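Long-range contacts in discoidin-2 (Dictyostelium discoideum, PDB 2VM9), which binds galactose and N-acetylgalactosamine as a homotrimeric lectin and may take part in spore coat formation: residues E220-N225 with T234-G239; S44-S49 with R81-Q86; T89-R94 with I134-Q139; S7-A12 with R148-A153; V198-I203 with V251-N256. One frame throughout, in Å; residues are numbered along the deposited sequence.

Interaction 1: residues E220-N225 with T234-G239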
# COMPACT_ATOMS: atom_id res chain seq x y z
N GLU A 220 -19.29 12.34 29.55
CA GLU A 220 -18.08 12.43 28.73
C GLU A 220 -17.47 11.02 28.64
O GLU A 220 -17.62 10.22 29.57
CB GLU A 220 -17.09 13.43 29.33
CG GLU A 220 -15.78 13.59 28.54
CD GLU A 220 -14.90 14.74 29.00
OE1 GLU A 220 -15.16 15.33 30.08
OE2 GLU A 220 -13.95 15.08 28.23
N GLY A 221 -16.78 10.76 27.54
CA GLY A 221 -15.94 9.57 27.42
C GLY A 221 -14.56 10.04 27.02
O GLY A 221 -14.42 11.04 26.28
N LYS A 222 -13.54 9.33 27.52
CA LYS A 222 -12.15 9.57 27.14
C LYS A 222 -11.50 8.20 26.92
O LYS A 222 -11.72 7.26 27.71
CB LYS A 222 -11.38 10.26 28.27
CG LYS A 222 -11.70 11.72 28.47
CD LYS A 222 -10.84 12.31 29.60
CE LYS A 222 -11.32 13.73 29.90
NZ LYS A 222 -10.54 14.34 31.03
N SER A 223 -10.70 8.10 25.86
CA SER A 223 -9.81 6.95 25.70
C SER A 223 -8.48 7.30 26.38
O SER A 223 -7.92 8.38 26.15
CB SER A 223 -9.62 6.62 24.23
OG SER A 223 -9.06 7.72 23.55
N GLU A 224 -7.99 6.40 27.23
CA GLU A 224 -6.78 6.68 28.02
C GLU A 224 -5.98 5.40 28.12
O GLU A 224 -6.49 4.32 27.80
CB GLU A 224 -7.15 7.08 29.46
CG GLU A 224 -8.18 8.12 29.61
CD GLU A 224 -8.30 8.58 31.06
OE1 GLU A 224 -8.68 7.77 31.92
OE2 GLU A 224 -7.97 9.75 31.30
N ASN A 225 -4.75 5.52 28.63
CA ASN A 225 -3.91 4.34 28.87
C ASN A 225 -3.85 3.42 27.65
O ASN A 225 -3.99 2.21 27.75
CB ASN A 225 -4.41 3.58 30.10
CG ASN A 225 -4.44 4.45 31.34
OD1 ASN A 225 -3.54 5.27 31.56
ND2 ASN A 225 -5.48 4.31 32.14
N THR A 234 -12.72 5.65 29.72
CA THR A 234 -13.14 6.18 30.99
C THR A 234 -14.46 6.92 30.73
O THR A 234 -14.49 7.85 29.91
CB THR A 234 -12.08 7.12 31.57
OG1 THR A 234 -10.85 6.38 31.77
CG2 THR A 234 -12.57 7.70 32.90
N PHE A 235 -15.53 6.45 31.38
CA PHE A 235 -16.85 7.07 31.27
C PHE A 235 -16.95 8.01 32.45
O PHE A 235 -16.60 7.64 33.57
CB PHE A 235 -17.95 6.01 31.36
CG PHE A 235 -17.99 5.09 30.17
CD1 PHE A 235 -18.88 5.33 29.13
CD2 PHE A 235 -17.16 3.96 30.11
CE1 PHE A 235 -18.94 4.48 28.03
CE2 PHE A 235 -17.20 3.10 29.00
CZ PHE A 235 -18.10 3.36 27.95
N ILE A 236 -17.45 9.21 32.20
CA ILE A 236 -17.39 10.26 33.21
C ILE A 236 -18.73 10.96 33.32
O ILE A 236 -19.35 11.28 32.29
CB ILE A 236 -16.33 11.30 32.77
CG1 ILE A 236 -14.96 10.61 32.54
CG2 ILE A 236 -16.27 12.47 33.75
CD1 ILE A 236 -13.98 11.48 31.79
N THR A 237 -19.18 11.20 34.55
CA THR A 237 -20.22 12.20 34.77
C THR A 237 -19.83 13.04 35.99
O THR A 237 -18.85 12.75 36.68
CB THR A 237 -21.64 11.54 34.90
OG1 THR A 237 -22.64 12.57 34.80
CG2 THR A 237 -21.80 10.77 36.22
N TRP A 238 -20.59 14.09 36.25
CA TRP A 238 -20.27 14.97 37.37
C TRP A 238 -21.55 15.71 37.72
O TRP A 238 -22.65 15.29 37.29
CB TRP A 238 -19.04 15.87 37.10
CG TRP A 238 -19.17 16.85 35.93
CD1 TRP A 238 -19.33 18.20 36.03
CD2 TRP A 238 -19.13 16.55 34.52
NE1 TRP A 238 -19.40 18.77 34.78
CE2 TRP A 238 -19.28 17.78 33.84
CE3 TRP A 238 -18.99 15.37 33.78
CZ2 TRP A 238 -19.32 17.86 32.43
CZ3 TRP A 238 -19.01 15.44 32.38
CH2 TRP A 238 -19.18 16.69 31.72
N GLY A 239 -21.46 16.75 38.54
CA GLY A 239 -22.69 17.24 39.20
C GLY A 239 -23.43 16.05 39.80
O GLY A 239 -22.81 15.10 40.29

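Interaction 2: residues S44-S49 with R81-Q86. With CA (calcium ion), chain B; PO4 (phosphate ion), chain G.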
# COMPACT_ATOMS: atom_id res chain seq x y z
N SER A 44 38.60 -4.58 -21.57
CA SER A 44 38.81 -5.95 -22.05
C SER A 44 37.62 -6.90 -21.90
O SER A 44 37.67 -8.06 -22.32
CB SER A 44 40.04 -6.57 -21.40
OG SER A 44 39.77 -7.09 -20.10
N ARG A 45 36.56 -6.42 -21.27
CA ARG A 45 35.38 -7.24 -21.07
C ARG A 45 34.16 -6.34 -21.05
O ARG A 45 34.25 -5.17 -20.68
CB ARG A 45 35.47 -8.05 -19.76
CG ARG A 45 35.52 -7.20 -18.47
CD ARG A 45 35.62 -8.10 -17.21
NE ARG A 45 35.92 -7.29 -16.03
CZ ARG A 45 34.98 -6.78 -15.22
NH1 ARG A 45 33.70 -7.02 -15.46
NH2 ARG A 45 35.34 -6.03 -14.18
N PHE A 46 33.02 -6.89 -21.44
CA PHE A 46 31.78 -6.13 -21.49
C PHE A 46 30.88 -6.60 -20.35
O PHE A 46 30.43 -7.75 -20.33
CB PHE A 46 31.09 -6.37 -22.84
CG PHE A 46 29.87 -5.52 -23.04
CD1 PHE A 46 29.99 -4.14 -23.09
CD2 PHE A 46 28.61 -6.10 -23.16
CE1 PHE A 46 28.88 -3.33 -23.25
CE2 PHE A 46 27.49 -5.29 -23.32
CZ PHE A 46 27.62 -3.92 -23.38
N ASP A 47 30.63 -5.71 -19.40
CA ASP A 47 29.79 -6.03 -18.26
C ASP A 47 28.39 -5.40 -18.37
O ASP A 47 27.60 -5.42 -17.41
CB ASP A 47 30.46 -5.63 -16.94
CG ASP A 47 30.91 -4.16 -16.88
OD1 ASP A 47 30.95 -3.48 -17.93
OD2 ASP A 47 31.25 -3.70 -15.77
N GLY A 48 28.09 -4.87 -19.55
CA GLY A 48 26.79 -4.26 -19.83
C GLY A 48 26.94 -2.81 -20.23
O GLY A 48 27.92 -2.14 -19.86
N SER A 49 25.96 -2.31 -21.00
CA SER A 49 25.94 -0.91 -21.38
C SER A 49 25.61 -0.08 -20.14
O SER A 49 24.84 -0.52 -19.24
CB SER A 49 24.86 -0.68 -22.42
OG SER A 49 23.61 -1.19 -22.00
N ARG A 81 23.84 7.44 -22.80
CA ARG A 81 24.59 6.22 -22.47
C ARG A 81 26.00 6.55 -22.02
O ARG A 81 26.70 7.33 -22.69
CB ARG A 81 24.61 5.29 -23.69
CG ARG A 81 25.46 4.06 -23.50
CD ARG A 81 25.24 3.03 -24.62
NE ARG A 81 26.17 1.93 -24.41
CZ ARG A 81 26.27 0.85 -25.17
NH1 ARG A 81 25.45 0.69 -26.22
NH2 ARG A 81 27.19 -0.08 -24.87
N GLY A 82 26.46 5.94 -20.93
CA GLY A 82 27.79 6.30 -20.39
C GLY A 82 29.00 5.89 -21.23
O GLY A 82 30.00 6.62 -21.26
N ASP A 83 28.91 4.77 -21.94
CA ASP A 83 30.07 4.11 -22.54
C ASP A 83 30.13 4.15 -24.08
O ASP A 83 31.08 3.63 -24.68
CB ASP A 83 30.17 2.66 -22.06
CG ASP A 83 28.95 1.83 -22.42
OD1 ASP A 83 27.81 2.25 -22.13
OD2 ASP A 83 29.15 0.76 -23.00
N HIS A 84 29.12 4.75 -24.71
CA HIS A 84 29.11 4.93 -26.19
C HIS A 84 28.26 6.14 -26.54
O HIS A 84 27.46 6.58 -25.74
CB HIS A 84 28.60 3.69 -26.92
CG HIS A 84 29.62 2.62 -27.00
ND1 HIS A 84 30.85 2.82 -27.60
CD2 HIS A 84 29.65 1.36 -26.49
CE1 HIS A 84 31.58 1.71 -27.49
NE2 HIS A 84 30.87 0.82 -26.81
N ASP A 85 28.46 6.68 -27.75
CA ASP A 85 27.81 7.92 -28.16
C ASP A 85 26.37 7.66 -28.61
O ASP A 85 26.06 7.75 -29.81
CB ASP A 85 28.60 8.57 -29.30
CG ASP A 85 29.94 9.13 -28.84
OD1 ASP A 85 30.18 9.30 -27.63
OD2 ASP A 85 30.73 9.47 -29.73
N GLN A 86 25.51 7.34 -27.65
CA GLN A 86 24.09 7.09 -27.93
C GLN A 86 23.31 7.81 -26.87
O GLN A 86 23.70 7.79 -25.69
CB GLN A 86 23.77 5.60 -27.82
CG GLN A 86 24.54 4.76 -28.82
CD GLN A 86 24.51 3.28 -28.49
OE1 GLN A 86 23.93 2.83 -27.49
NE2 GLN A 86 25.15 2.51 -29.36
CA CA B . 31.98 -1.35 -18.64
P PO4 G . 27.63 -2.63 -27.38
O1 PO4 G . 27.86 -2.13 -28.80
O2 PO4 G . 26.50 -1.99 -26.80
O3 PO4 G . 28.89 -2.32 -26.60
O4 PO4 G . 27.51 -4.13 -27.41
O HOH W 1 33.98 -3.28 -18.65
O HOH W 2 30.65 -1.91 -20.59
O HOH W 3 31.65 0.90 -18.99
O HOH W 4 33.37 -0.97 -20.68

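Interaction 3: residues T89-R94 with I134-Q139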
# COMPACT_ATOMS: atom_id res chain seq x y z
N THR A 89 17.26 12.07 -27.79
CA THR A 89 17.27 13.52 -27.98
C THR A 89 15.90 14.15 -27.71
O THR A 89 15.81 15.37 -27.48
CB THR A 89 17.73 13.88 -29.41
OG1 THR A 89 16.94 13.12 -30.34
CG2 THR A 89 19.22 13.58 -29.60
N SER A 90 14.82 13.37 -27.76
CA SER A 90 13.50 13.87 -27.37
C SER A 90 12.62 12.70 -27.01
O SER A 90 12.83 11.59 -27.50
CB SER A 90 12.84 14.71 -28.49
OG SER A 90 12.33 13.92 -29.58
N TYR A 91 11.63 12.96 -26.17
CA TYR A 91 10.68 11.90 -25.81
C TYR A 91 9.33 12.48 -25.40
O TYR A 91 9.19 13.69 -25.15
CB TYR A 91 11.27 11.04 -24.67
CG TYR A 91 11.55 11.82 -23.38
CD1 TYR A 91 10.54 11.99 -22.42
CD2 TYR A 91 12.82 12.33 -23.11
CE1 TYR A 91 10.79 12.71 -21.23
CE2 TYR A 91 13.08 13.03 -21.90
CZ TYR A 91 12.05 13.21 -20.99
OH TYR A 91 12.30 13.86 -19.81
N LYS A 92 8.35 11.58 -25.36
CA LYS A 92 7.02 11.85 -24.79
C LYS A 92 6.87 11.04 -23.51
O LYS A 92 7.63 10.08 -23.25
CB LYS A 92 5.92 11.44 -25.78
CG LYS A 92 5.85 12.32 -27.05
CD LYS A 92 4.80 11.76 -28.02
CE LYS A 92 4.82 12.58 -29.30
NZ LYS A 92 3.64 12.28 -30.18
N LEU A 93 5.90 11.43 -22.70
CA LEU A 93 5.59 10.72 -21.46
C LEU A 93 4.12 10.37 -21.46
O LEU A 93 3.28 11.15 -21.94
CB LEU A 93 5.90 11.57 -20.23
CG LEU A 93 7.35 11.86 -19.87
CD1 LEU A 93 7.37 12.95 -18.77
CD2 LEU A 93 8.10 10.55 -19.44
N ARG A 94 3.84 9.18 -20.95
CA ARG A 94 2.47 8.71 -20.74
C ARG A 94 2.36 8.28 -19.29
O ARG A 94 3.36 7.89 -18.67
CB ARG A 94 2.18 7.50 -21.63
CG ARG A 94 2.63 7.64 -23.07
CD ARG A 94 2.03 6.52 -23.91
NE ARG A 94 0.59 6.69 -24.07
CZ ARG A 94 -0.33 5.77 -23.81
NH1 ARG A 94 0.00 4.54 -23.38
NH2 ARG A 94 -1.60 6.07 -24.02
N ILE A 134 4.14 5.08 -15.10
CA ILE A 134 4.53 6.16 -16.00
C ILE A 134 5.47 5.54 -17.03
O ILE A 134 6.18 4.59 -16.71
CB ILE A 134 5.19 7.32 -15.19
CG1 ILE A 134 5.49 8.52 -16.09
CG2 ILE A 134 6.44 6.85 -14.46
CD1 ILE A 134 5.77 9.80 -15.28
N ALA A 135 5.45 6.04 -18.27
CA ALA A 135 6.30 5.43 -19.31
C ALA A 135 6.99 6.55 -20.06
O ALA A 135 6.33 7.54 -20.45
CB ALA A 135 5.45 4.61 -20.31
N ILE A 136 8.30 6.38 -20.27
CA ILE A 136 9.06 7.24 -21.16
C ILE A 136 9.04 6.63 -22.55
O ILE A 136 9.28 5.42 -22.72
CB ILE A 136 10.50 7.49 -20.61
CG1 ILE A 136 11.27 8.46 -21.51
CG2 ILE A 136 11.27 6.14 -20.39
CD1 ILE A 136 12.53 9.03 -20.87
N HIS A 137 8.70 7.47 -23.54
CA HIS A 137 8.51 7.04 -24.93
C HIS A 137 9.46 7.85 -25.82
O HIS A 137 9.10 8.92 -26.30
CB HIS A 137 7.04 7.30 -25.33
CG HIS A 137 6.11 6.20 -24.90
ND1 HIS A 137 5.71 5.19 -25.76
CD2 HIS A 137 5.50 5.96 -23.72
CE1 HIS A 137 4.88 4.38 -25.12
NE2 HIS A 137 4.74 4.82 -23.88
N PRO A 138 10.72 7.38 -25.96
CA PRO A 138 11.69 8.07 -26.81
C PRO A 138 11.12 8.32 -28.20
O PRO A 138 10.45 7.44 -28.78
CB PRO A 138 12.84 7.07 -26.89
CG PRO A 138 12.81 6.41 -25.49
CD PRO A 138 11.30 6.18 -25.32
N GLN A 139 11.35 9.53 -28.71
CA GLN A 139 10.87 9.86 -30.05
C GLN A 139 11.99 9.96 -31.06
O GLN A 139 11.83 9.54 -32.20
CB GLN A 139 10.09 11.17 -30.05
CG GLN A 139 8.83 11.07 -29.19
CD GLN A 139 7.84 10.03 -29.72
OE1 GLN A 139 7.33 10.17 -30.84
NE2 GLN A 139 7.58 8.98 -28.92
O HOH W 5 2.68 3.62 -22.47

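Interaction 4: residues S7-A12 with R148-A153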
# COMPACT_ATOMS: atom_id res chain seq x y z
N SER A 7 12.94 15.15 -2.31
CA SER A 7 12.08 14.32 -3.14
C SER A 7 12.72 12.94 -3.05
O SER A 7 13.85 12.81 -2.59
CB SER A 7 11.99 14.84 -4.58
OG SER A 7 13.25 14.82 -5.21
N VAL A 8 11.99 11.92 -3.47
CA VAL A 8 12.51 10.55 -3.43
C VAL A 8 13.00 10.17 -4.82
O VAL A 8 12.27 10.34 -5.79
CB VAL A 8 11.36 9.58 -3.03
CG1 VAL A 8 11.74 8.10 -3.23
CG2 VAL A 8 10.91 9.87 -1.58
N SER A 9 14.22 9.63 -4.91
CA SER A 9 14.78 9.06 -6.13
C SER A 9 14.24 7.63 -6.23
O SER A 9 14.72 6.74 -5.53
CB SER A 9 16.32 9.05 -6.06
OG SER A 9 16.82 10.38 -5.93
N CYS A 10 13.22 7.43 -7.06
CA CYS A 10 12.48 6.17 -7.06
C CYS A 10 13.32 4.96 -7.46
O CYS A 10 13.28 3.95 -6.77
CB CYS A 10 11.26 6.25 -7.96
SG CYS A 10 10.05 7.42 -7.32
N LEU A 11 14.06 5.06 -8.57
CA LEU A 11 14.86 3.92 -9.02
C LEU A 11 16.02 3.64 -8.06
O LEU A 11 16.32 2.49 -7.77
CB LEU A 11 15.40 4.15 -10.43
CG LEU A 11 14.42 4.41 -11.58
CD1 LEU A 11 15.20 4.15 -12.90
CD2 LEU A 11 13.09 3.69 -11.52
N ALA A 12 16.63 4.70 -7.52
CA ALA A 12 17.77 4.54 -6.61
C ALA A 12 17.33 3.73 -5.39
O ALA A 12 18.08 2.92 -4.87
CB ALA A 12 18.37 5.88 -6.17
N ARG A 148 19.74 6.68 -19.56
CA ARG A 148 19.67 6.47 -18.13
C ARG A 148 18.70 7.52 -17.60
O ARG A 148 18.50 8.55 -18.24
CB ARG A 148 21.04 6.61 -17.47
CG ARG A 148 22.00 5.48 -17.84
CD ARG A 148 23.44 5.79 -17.34
NE ARG A 148 24.02 6.84 -18.18
CZ ARG A 148 25.17 7.47 -17.92
NH1 ARG A 148 25.87 7.15 -16.82
NH2 ARG A 148 25.60 8.44 -18.73
N TRP A 149 18.07 7.26 -16.45
CA TRP A 149 17.02 8.14 -15.97
C TRP A 149 16.74 7.92 -14.50
O TRP A 149 17.18 6.92 -13.90
CB TRP A 149 15.73 7.97 -16.78
CG TRP A 149 15.04 6.64 -16.65
CD1 TRP A 149 15.63 5.40 -16.48
CD2 TRP A 149 13.64 6.42 -16.67
NE1 TRP A 149 14.64 4.42 -16.40
CE2 TRP A 149 13.42 5.02 -16.55
CE3 TRP A 149 12.53 7.26 -16.82
CZ2 TRP A 149 12.13 4.47 -16.53
CZ3 TRP A 149 11.26 6.72 -16.82
CH2 TRP A 149 11.07 5.32 -16.68
N GLU A 150 16.00 8.88 -13.94
CA GLU A 150 15.49 8.76 -12.59
C GLU A 150 14.15 9.48 -12.55
O GLU A 150 13.88 10.41 -13.33
CB GLU A 150 16.48 9.36 -11.59
CG GLU A 150 16.03 9.29 -10.10
CD GLU A 150 15.74 7.85 -9.64
OE1 GLU A 150 16.58 7.29 -8.91
OE2 GLU A 150 14.68 7.30 -9.99
N LEU A 151 13.29 9.00 -11.67
CA LEU A 151 11.97 9.58 -11.47
C LEU A 151 11.92 10.02 -10.04
O LEU A 151 12.26 9.22 -9.15
CB LEU A 151 10.91 8.49 -11.69
CG LEU A 151 10.63 8.15 -13.15
CD1 LEU A 151 9.91 6.83 -13.25
CD2 LEU A 151 9.84 9.30 -13.86
N TYR A 152 11.49 11.27 -9.81
CA TYR A 152 11.47 11.88 -8.47
C TYR A 152 10.03 12.04 -8.01
O TYR A 152 9.20 12.54 -8.77
CB TYR A 152 12.19 13.23 -8.45
CG TYR A 152 13.62 13.06 -8.83
CD1 TYR A 152 14.58 12.74 -7.87
CD2 TYR A 152 14.01 13.18 -10.17
CE1 TYR A 152 15.89 12.54 -8.21
CE2 TYR A 152 15.34 12.99 -10.54
CZ TYR A 152 16.27 12.69 -9.55
OH TYR A 152 17.57 12.47 -9.84
N ALA A 153 9.74 11.60 -6.79
CA ALA A 153 8.37 11.65 -6.29
C ALA A 153 8.35 12.31 -4.91
O ALA A 153 9.36 12.35 -4.21
CB ALA A 153 7.77 10.21 -6.20
O HOH W 6 19.04 11.05 -8.04

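Interaction 5: residues V198-I203 with V251-N256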
# COMPACT_ATOMS: atom_id res chain seq x y z
N VAL A 198 1.92 1.87 19.44
CA VAL A 198 0.75 2.39 20.17
C VAL A 198 -0.11 3.21 19.21
O VAL A 198 0.36 4.16 18.58
CB VAL A 198 1.17 3.22 21.39
CG1 VAL A 198 -0.07 3.71 22.17
CG2 VAL A 198 2.08 2.39 22.32
N PRO A 199 -1.40 2.84 19.09
CA PRO A 199 -2.27 3.62 18.20
C PRO A 199 -2.87 4.85 18.88
O PRO A 199 -2.69 5.05 20.08
CB PRO A 199 -3.39 2.63 17.89
CG PRO A 199 -3.52 1.83 19.19
CD PRO A 199 -2.11 1.70 19.70
N ILE A 200 -3.57 5.67 18.11
CA ILE A 200 -4.44 6.69 18.69
C ILE A 200 -5.82 6.02 18.76
O ILE A 200 -6.06 5.00 18.09
CB ILE A 200 -4.45 7.99 17.88
CG1 ILE A 200 -5.01 7.76 16.47
CG2 ILE A 200 -3.02 8.58 17.83
CD1 ILE A 200 -6.57 7.62 16.38
N VAL A 201 -6.70 6.52 19.62
CA VAL A 201 -8.03 5.90 19.70
C VAL A 201 -9.06 7.02 19.71
O VAL A 201 -9.14 7.81 20.66
CB VAL A 201 -8.20 4.99 20.95
CG1 VAL A 201 -9.65 4.50 21.06
CG2 VAL A 201 -7.25 3.77 20.92
N SER A 202 -9.85 7.05 18.64
CA SER A 202 -10.90 8.04 18.47
C SER A 202 -12.23 7.43 18.84
O SER A 202 -12.47 6.25 18.60
CB SER A 202 -10.95 8.53 17.02
OG SER A 202 -9.80 9.30 16.75
N ILE A 203 -13.12 8.23 19.44
CA ILE A 203 -14.38 7.67 19.94
C ILE A 203 -15.58 8.56 19.59
O ILE A 203 -15.41 9.76 19.35
CB ILE A 203 -14.33 7.40 21.50
CG1 ILE A 203 -14.21 8.70 22.32
CG2 ILE A 203 -13.19 6.41 21.86
CD1 ILE A 203 -14.23 8.53 23.88
N VAL A 251 -12.42 3.97 17.05
CA VAL A 251 -11.61 3.69 15.86
C VAL A 251 -10.16 3.90 16.31
O VAL A 251 -9.78 5.01 16.67
CB VAL A 251 -11.98 4.63 14.68
CG1 VAL A 251 -11.06 4.36 13.46
CG2 VAL A 251 -13.48 4.44 14.26
N ALA A 252 -9.42 2.79 16.40
CA ALA A 252 -8.02 2.84 16.80
C ALA A 252 -7.19 2.86 15.52
O ALA A 252 -7.39 2.00 14.64
CB ALA A 252 -7.67 1.65 17.62
N VAL A 253 -6.31 3.84 15.41
CA VAL A 253 -5.54 4.04 14.17
C VAL A 253 -4.05 4.00 14.49
O VAL A 253 -3.56 4.72 15.35
CB VAL A 253 -5.88 5.40 13.48
CG1 VAL A 253 -5.11 5.53 12.16
CG2 VAL A 253 -7.39 5.53 13.23
N GLU A 254 -3.32 3.16 13.75
CA GLU A 254 -1.87 3.05 13.94
C GLU A 254 -1.17 3.63 12.73
O GLU A 254 -1.46 3.22 11.61
CB GLU A 254 -1.46 1.59 14.11
CG GLU A 254 0.01 1.44 14.50
CD GLU A 254 0.56 0.03 14.29
OE1 GLU A 254 -0.00 -0.73 13.48
OE2 GLU A 254 1.59 -0.27 14.93
N PHE A 255 -0.26 4.58 12.96
CA PHE A 255 0.39 5.30 11.88
C PHE A 255 1.78 4.79 11.60
O PHE A 255 2.47 4.32 12.51
CB PHE A 255 0.48 6.79 12.20
CG PHE A 255 -0.85 7.47 12.32
CD1 PHE A 255 -1.60 7.75 11.18
CD2 PHE A 255 -1.35 7.83 13.56
CE1 PHE A 255 -2.83 8.39 11.27
CE2 PHE A 255 -2.59 8.46 13.68
CZ PHE A 255 -3.33 8.75 12.54
N ASN A 256 2.16 4.88 10.33
CA ASN A 256 3.57 4.81 9.93
C ASN A 256 4.21 3.45 10.21
O ASN A 256 5.42 3.35 10.42
CB ASN A 256 4.37 5.94 10.61
CG ASN A 256 5.58 6.37 9.80
OD1 ASN A 256 5.52 6.50 8.58
ND2 ASN A 256 6.71 6.58 10.49
O HOH W 7 0.48 5.16 15.52

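Interaction 1: residues E220-N225 with T234-G239
Glu-220, Thr-234 and Ile-236 bury the largest areas in this antiparallel beta hairpin, formed by strands 216-224 and 230-237 of the lectin-like domain. Glu-220 and Ile-236 are a hydrogen-bonded pair. Their backbones exchange two bonds, with Ile-236 N 2.8 Å from Glu-220 O. On the same face their CB atoms lie 4.1 Å apart. Beyond them, CZ3 of Trp-238 meets Glu-220 CB from an oblique direction. CD1 of Ile-236 reaches the other way, to the aliphatic chain of Lys-222. Ile-236 CD1 touches CG, CD and CE of the extended Lys-222, nearest at CD, 3.9 Å away.

Lys-222 and Thr-234 form the next hydrogen-bonded pair. Between the two pairs, Gly-221 CA makes a CH...O contact of 3.4 Å with Thr-234 O. Phe-235 turns to the other face and packs on Ile-171, Leu-176 and Leu-246.

Trp-238 and the nearby Arg-218 belong to the carbohydrate-binding site, so the hairpin carries part of that site. Asp-209 of the second subunit packs against Trp-238. Glu-220 pairs with a strand of that second subunit, which continues the sheet across the interface.

At the far end, Thr-234 OG1 lies beside its own backbone N (chi1 -61°) and faces Glu-224. It donates a 2.6 Å hydrogen bond to Glu-224 OE1, arriving from above the carboxylate plane.

Interaction 2: residues S44-S49 with R81-Q86
Ser-49 and Arg-81 meet by van der Waals packing, with no hydrogen bond between the two segments. Ser-49 CB sits 3.4 Å from Arg-81 NH2, over one face of the guanidinium and toward its rim. His-84 CD2 lies over the opposite face, so the flat group is sandwiched. Phe-46 presents its ring edge to the same arginine, with CE1 4.0 Å from NH2. The ring and guanidinium planes are 51° apart.

The salt bridge lies within 81-86. Arg-81 grips Asp-83 side-on, with NE 2.8 Å from OD1 and NH2 at the same distance from OD2. The NE bond is nearly straight, although OD1 is met from above the carboxylate plane. Asp-83 OD1 also accepts from Glu-50 N. Arg-81 NH1 donates to Gln-86 OE1, which further fixes the rotation of the guanidinium.

A phosphate ion, probably from the crystallisation liquor, meets the edge formed by NH1 and NH2. Its O2 accepts from both NH1 and NH2 of Arg-81, at 2.8 Å from NH2. His-28 also binds this ion.

Calcium is coordinated nearby by Asp-47 OD1 at 2.5 Å, by four waters, and by Asn-39 and Ser-40. Waters 1 and 2 of this shell donate to Arg-45 O and Gly-48 O.

The two loops thus form one end of the discoidin (F5/8 type C) beta-sandwich, joining a calcium-binding loop to an Arg-Gly-Asp sequence predicted as a cell attachment site.

Interaction 3: residues T89-R94 with I134-Q139
Strands 89-94 and 134-139 run antiparallel, their axes 4.2 Å apart at closest approach and 144° between their directions, with five backbone hydrogen bonds across them. Tyr-91 and Ile-136 meet on the inward face. CD1 of Ile-136 lies over the centre of the tyrosine ring, 3.8 Å from the centroid, in a CH-pi contact. Leu-93 CD2 packs beside Ile-136 CB at 4.1 Å.

On the other face, in the conformer described, Arg-94 CG and CD lie over the His-137 ring. In that conformer water 5 links Arg-94 NH1 and His-137 NE2. The aliphatic part of Lys-92 crosses Gln-139, whose chain bends at chi2 (-63°). Gln-139 NE2 donates to His-137 O, which also accepts from Lys-92 N on the opposite face of its carbonyl plane.

Ile-76 and Thr-78 of strand 70-79, with Trp-149, cover the Tyr-91 and Ile-136 face. This is the two-sheet packing of the F5/8 type C beta-sandwich, with a classic beta bulge at Thr-89 and Ser-90 opposite Thr-140.

Interaction 4: residues S7-A12 with R148-A153
Leu-11 and Trp-149 meet at the apolar centre. CD1 of Leu-11 approaches the indole obliquely, 3.6 Å from NE1, and the two side chains cross at about a right angle. Next along, Cys-10 SG packs on Ala-153 CB at 3.8 Å, and Cys-10 CB faces Leu-151 CB.

The backbone comes next. Val-8 and Ala-153 exchange two hydrogen bonds as an antiparallel pair. Cys-10 N donates to Leu-151 O at 2.9 Å. Tyr-152 CA adds a CH...O contact of 3.2 Å to Val-8 O.

The polar edge is built on Glu-150. Its chain bends at chi2 (57°), which brings CD close to the backbone N atoms of Cys-10 and Leu-11; here the chain has left the strand and takes helical angles. OE2 accepts from Leu-11 N at 2.7 Å and OE1 from Ala-12 N at 2.9 Å, each through its syn lone pair. Leu-151 N takes the anti lone pair of OE2. Three backbone N-H groups thus hold this buried carboxylate. Glu-150 CG lies over one face of the Tyr-152 ring, toward the rim. In one conformer of Ser-9, water 6 links its OG to Tyr-152 OH.

Strand 8-9 thereby joins the edge of strand 146-153, which also pairs with strand 70-79. Trp-149 packs on Ile-136 and Leu-151 on Ile-134 of strand 133-142, in the facing sheet.

Interaction 5: residues V198-I203 with V251-N256
Ile-200 packs against Val-253 and Phe-255 across two antiparallel strands. Its CB leaves the strand on the face shared with Val-253. A chi1 of 63° sets CG1 between the backbone N and the carbonyl carbon; there it lies 3.5 Å from Val-253 O and 3.8 Å from CE2 of Phe-255. CG2 meets the same CE2 at 4.2 Å. At the tip, CD1 rests 3.7 Å from Val-253 CB and also touches Val-253 CG2. The isoleucine and valine lie side by side and point the same way. Val-253 CG1 in turn sits over one face of the Phe-255 ring, toward its rim.

The backbone holds this register with paired bonds between Ile-200 and Val-253 and between Ser-202 and Val-251. On the other face, Val-201 CG2 touches Ala-252 CB at 3.9 Å. Pro-199 CB abuts Val-253 O at 3.3 Å. Water 7 joins Val-198 O to Phe-255 N where the strands end.

Strand 243-254 is the middle one of three, with 163-170 on its other side. Val-201 and Ile-203 pack respectively on Phe-231 and Leu-233 of strand 230-237 in the other sheet. Ile-200 packs on Val-166 of the second subunit, and Val-251 on Ser-202 of the third.

In the fold
Interactions 2, 3 and 4 belong to the F5/8 type C domain, and interactions 1 and 5 to the lectin domain that follows the linker. Along the chain, interactions 2 and 3 come in series inside the loop closed by interaction 4, which brings both ends of the first domain together. Interactions 3 and 4 lie on facing sheets, their centres 16 Å apart. Interaction 1 is nested inside the loop closed by interaction 5. These two also lie on different sheets and touch through Ser-223 and Val-201. The centres of interactions 1 and 2 are 70 Å apart, so the carbohydrate and calcium sites lie far apart in the elongated subunit.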